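Local coordinates for protein beta-d-glucoside glucohydrolase (Hypocrea jecorina, PDB 3ZZ1) that probably hydrolyses terminal, non-reducing beta-D-glucosyl residues to release beta-D-glucose, as a family 3 glycoside hydrolase in cellulose degradation, at residues A[356-359]-A[360-364]; A[605-608]-A[609-612]. One frame throughout, in Å; residues are numbered along the deposited sequence.

Contact 1 (A[356-359]-A[360-364]); sequences AIIG and NHARN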
loop_
_atom_site.group_PDB
_atom_site.type_symbol
_atom_site.label_atom_id
_atom_site.label_comp_id
_atom_site.label_asym_id
_atom_site.label_seq_id
_atom_site.Cartn_x
_atom_site.Cartn_y
_atom_site.Cartn_z
ATOM N N ALA A 356 -17.283 4.111 -17.495
ATOM C CA ALA A 356 -17.989 2.839 -17.637
ATOM C C ALA A 356 -17.374 1.935 -18.710
ATOM O O ALA A 356 -17.456 0.709 -18.608
ATOM C CB ALA A 356 -19.465 3.086 -17.927
ATOM N N ILE A 357 -16.746 2.534 -19.723
ATOM C CA ILE A 357 -16.239 1.776 -20.881
ATOM C C ILE A 357 -14.710 1.715 -21.022
ATOM O O ILE A 357 -13.980 2.428 -20.338
ATOM C CB ILE A 357 -16.840 2.295 -22.215
ATOM C CG1 ILE A 357 -16.420 3.753 -22.467
ATOM C CG2 ILE A 357 -18.359 2.119 -22.220
ATOM C CD1 ILE A 357 -16.471 4.166 -23.932
ATOM N N ILE A 358 -14.248 0.856 -21.929
ATOM C CA ILE A 358 -12.831 0.754 -22.284
ATOM C C ILE A 358 -12.346 2.068 -22.907
ATOM O O ILE A 358 -12.972 2.593 -23.831
ATOM C CB ILE A 358 -12.578 -0.422 -23.276
ATOM C CG1 ILE A 358 -12.877 -1.786 -22.627
ATOM C CG2 ILE A 358 -11.156 -0.377 -23.844
ATOM C CD1 ILE A 358 -11.931 -2.190 -21.503
ATOM N N GLY A 359 -11.239 2.591 -22.384
ATOM C CA GLY A 359 -10.599 3.780 -22.931
ATOM C C GLY A 359 -9.106 3.561 -23.094
ATOM O O GLY A 359 -8.637 2.422 -23.074
ATOM N N ASN A 360 -8.361 4.654 -23.244
ATOM C CA ASN A 360 -6.914 4.590 -23.461
ATOM C C ASN A 360 -6.140 4.061 -22.251
ATOM O O ASN A 360 -5.036 3.540 -22.394
ATOM C CB ASN A 360 -6.368 5.956 -23.891
ATOM C CG ASN A 360 -6.697 6.296 -25.340
ATOM O OD1 ASN A 360 -6.847 5.416 -26.192
ATOM N ND2 ASN A 360 -6.796 7.586 -25.625
ATOM N N HIS A 361 -6.732 4.197 -21.067
ATOM C CA HIS A 361 -6.156 3.659 -19.836
ATOM C C HIS A 361 -6.131 2.126 -19.851
ATOM O O HIS A 361 -5.090 1.509 -19.610
ATOM C CB HIS A 361 -6.932 4.167 -18.620
ATOM C CG HIS A 361 -6.399 3.666 -17.316
ATOM N ND1 HIS A 361 -6.932 2.576 -16.664
ATOM C CD2 HIS A 361 -5.365 4.094 -16.555
ATOM C CE1 HIS A 361 -6.252 2.357 -15.555
ATOM N NE2 HIS A 361 -5.298 3.265 -15.464
ATOM N N ALA A 362 -7.280 1.526 -20.156
ATOM C CA ALA A 362 -7.419 0.072 -20.214
ATOM C C ALA A 362 -6.652 -0.560 -21.381
ATOM O O ALA A 362 -6.211 -1.708 -21.283
ATOM C CB ALA A 362 -8.891 -0.303 -20.287
ATOM N N ARG A 363 -6.483 0.203 -22.463
ATOM C CA ARG A 363 -5.916 -0.298 -23.726
ATOM C C ARG A 363 -4.380 -0.357 -23.825
ATOM O O ARG A 363 -3.847 -0.909 -24.799
ATOM C CB ARG A 363 -6.485 0.491 -24.918
ATOM C CG ARG A 363 -7.934 0.152 -25.255
ATOM C CD ARG A 363 -8.389 0.774 -26.579
ATOM N NE ARG A 363 -8.561 2.225 -26.495
ATOM C CZ ARG A 363 -9.726 2.866 -26.596
ATOM N NH1 ARG A 363 -10.854 2.199 -26.797
ATOM N NH2 ARG A 363 -9.758 4.193 -26.496
ATOM N N ASN A 364 -3.672 0.186 -22.832
ATOM C CA ASN A 364 -2.209 0.363 -22.923
ATOM C C ASN A 364 -1.832 1.257 -24.117
ATOM O O ASN A 364 -0.972 0.909 -24.936
ATOM C CB ASN A 364 -1.462 -0.985 -23.001
ATOM C CG ASN A 364 -1.885 -1.967 -21.912
ATOM O OD1 ASN A 364 -2.208 -1.575 -20.789
ATOM N ND2 ASN A 364 -1.877 -3.256 -22.247
HETATM O O HOH W 1 -9.777 2.806 -19.888
#
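R363 folds back over the peptide that joins G359 to N360. Its chi1 of -74° sets CG beside its own backbone N and anti to the carbonyl carbon, which starts the chain back toward G359. CB already sits 3.4 Å from G359 O, and CG touches the same oxygen and also meets I358 CG2 at 3.6 Å. CD goes past these two at longer range; then the bend at chi3 (-72°) lays NE and CZ across the peptide, with G359 C under one face of the guanidinium, near its rim. NH1 runs out over I358, and NH2 turns to N360, where it donates to OD1 over 3.2 Å. That bond is nearly straight at the hydrogen (167°) and lies in the guanidinium plane, but it reaches OD1 from above the carbonyl plane of the amide; OD1 also takes a weak bond from S365 OG. At the root of the same residue, R363 N gives G359 O a bent hydrogen bond, 3.2 Å long. I358 CD1 rests on A362 CB at 3.8 Å, and a water accepts from both G359 N and A362 N. D375 takes the backbone N-H of N360. One i to i+4 bond round 360-363, whose backbone angles are helical, marks an isolated alpha-turn, set here in the loop after strand 348-352 of the family 3 C-terminal domain.

Contact 2 (A[605-608]-A[609-612]); sequences GGPS and DLFQ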
loop_
_atom_site.group_PDB
_atom_site.type_symbol
_atom_site.label_atom_id
_atom_site.label_comp_id
_atom_site.label_asym_id
_atom_site.label_seq_id
_atom_site.Cartn_x
_atom_site.Cartn_y
_atom_site.Cartn_z
ATOM N N GLY A 605 13.436 -6.329 13.049
ATOM C CA GLY A 605 12.192 -5.802 13.593
ATOM C C GLY A 605 12.428 -4.948 14.828
ATOM O O GLY A 605 11.599 -4.111 15.183
ATOM N N GLY A 606 13.569 -5.160 15.475
ATOM C CA GLY A 606 13.900 -4.471 16.715
ATOM C C GLY A 606 14.141 -5.480 17.821
ATOM O O GLY A 606 14.250 -6.677 17.548
ATOM N N PRO A 607 14.243 -5.007 19.079
ATOM C CA PRO A 607 14.324 -5.917 20.220
ATOM C C PRO A 607 13.380 -7.106 20.063
ATOM O O PRO A 607 12.211 -6.939 19.703
ATOM C CB PRO A 607 13.918 -5.025 21.391
ATOM C CG PRO A 607 14.504 -3.693 21.018
ATOM C CD PRO A 607 14.456 -3.608 19.493
ATOM N N SER A 608 13.908 -8.297 20.320
ATOM C CA SER A 608 13.234 -9.559 20.002
ATOM C C SER A 608 11.838 -9.734 20.606
ATOM O O SER A 608 11.037 -10.506 20.081
ATOM C CB SER A 608 14.124 -10.740 20.394
ATOM O OG SER A 608 14.339 -10.759 21.793
ATOM N N ASP A 609 11.548 -9.021 21.695
ATOM C CA ASP A 609 10.242 -9.133 22.354
ATOM C C ASP A 609 9.136 -8.303 21.691
ATOM O O ASP A 609 7.954 -8.558 21.916
ATOM C CB ASP A 609 10.328 -8.860 23.874
ATOM C CG ASP A 609 11.098 -7.581 24.224
ATOM O OD1 ASP A 609 11.981 -7.146 23.448
ATOM O OD2 ASP A 609 10.828 -7.017 25.308
ATOM N N LEU A 610 9.524 -7.335 20.862
ATOM C CA LEU A 610 8.577 -6.370 20.291
ATOM C C LEU A 610 7.484 -6.949 19.397
ATOM O O LEU A 610 6.363 -6.445 19.397
ATOM C CB LEU A 610 9.308 -5.236 19.564
ATOM C CG LEU A 610 9.848 -4.128 20.468
ATOM C CD1 LEU A 610 10.783 -3.207 19.698
ATOM C CD2 LEU A 610 8.704 -3.335 21.111
ATOM N N PHE A 611 7.805 -7.998 18.645
ATOM C CA PHE A 611 6.823 -8.635 17.768
ATOM C C PHE A 611 6.216 -9.891 18.401
ATOM O O PHE A 611 5.394 -10.572 17.778
ATOM C CB PHE A 611 7.427 -8.944 16.394
ATOM C CG PHE A 611 7.532 -7.740 15.492
ATOM C CD1 PHE A 611 8.590 -6.844 15.623
ATOM C CD2 PHE A 611 6.575 -7.510 14.509
ATOM C CE1 PHE A 611 8.690 -5.733 14.796
ATOM C CE2 PHE A 611 6.662 -6.399 13.678
ATOM C CZ PHE A 611 7.725 -5.509 13.818
ATOM N N GLN A 612 6.617 -10.186 19.636
ATOM C CA GLN A 612 6.069 -11.331 20.359
ATOM C C GLN A 612 4.748 -10.974 21.033
ATOM O O GLN A 612 4.562 -9.848 21.501
ATOM C CB GLN A 612 7.075 -11.876 21.372
ATOM C CG GLN A 612 8.122 -12.790 20.740
ATOM C CD GLN A 612 9.275 -13.138 21.670
ATOM O OE1 GLN A 612 9.560 -12.427 22.637
ATOM N NE2 GLN A 612 9.958 -14.235 21.366
HETATM O O HOH W 2 10.206 -9.324 17.897
#
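Two successive type I beta turns, P607 to L610 and D609 to Q612, carry the chain out of the short strand 606-607 toward strand 613-623. The first is closed by L610 N, which donates to P607 O over 3.0 Å with a nearly straight N-H (165°). The second is closed by Q612 N on D609 O. Around the first turn the side chains of P607 and L610 run alongside each other in the same direction; L610 CD1 sits over one face of the proline ring, 3.7 Å from P607 CD, while L610 CB rests near P607 O. D609 OD1 comes to the rim of that ring, 3.5 Å from P607 CB, because a chi1 of 49° tucks CG over the backbone. Both carboxylate oxygens are held from the preceding loop, OD1 by the backbone N of G600 and OD2 by that of T599. Further on, F611 presents the edge of its ring to G605 O, which lies in the ring plane 3.4 Å from CE1, and the ring also packs against helix 178-194. A water bridges the turns: S608 O accepts from it at 2.6 Å, and F611 N donates to it at 2.8 Å. Within the bend, then, one direct bond closes each turn and a water links them; backbone bonds to A601, R673 and R674 join it to its surroundings. For the D609 carboxylate, two N-H groups and, more weakly, the distant R673 would favour the charged form.

Going from the N terminus, the chain reaches contact 1 just after strand 348-352 of the mixed six-stranded sheet in the family 3 C-terminal domain. It stays within the long loop leading to helix 395-404, bonded to D375 and A377, with H361 against Y389. Contact 2 comes some 240 residues later and turns the chain from the two-stranded hairpin of 602-603 and 606-607 into strand 613-623; it also touches helix 178-194, in the N-terminal domain range. The two are in series: each closes its own local bend, and neither nests in nor crosses the other. The centres of contacts 1 and 2 are 46 Å apart, on opposite sides of the chain's centre.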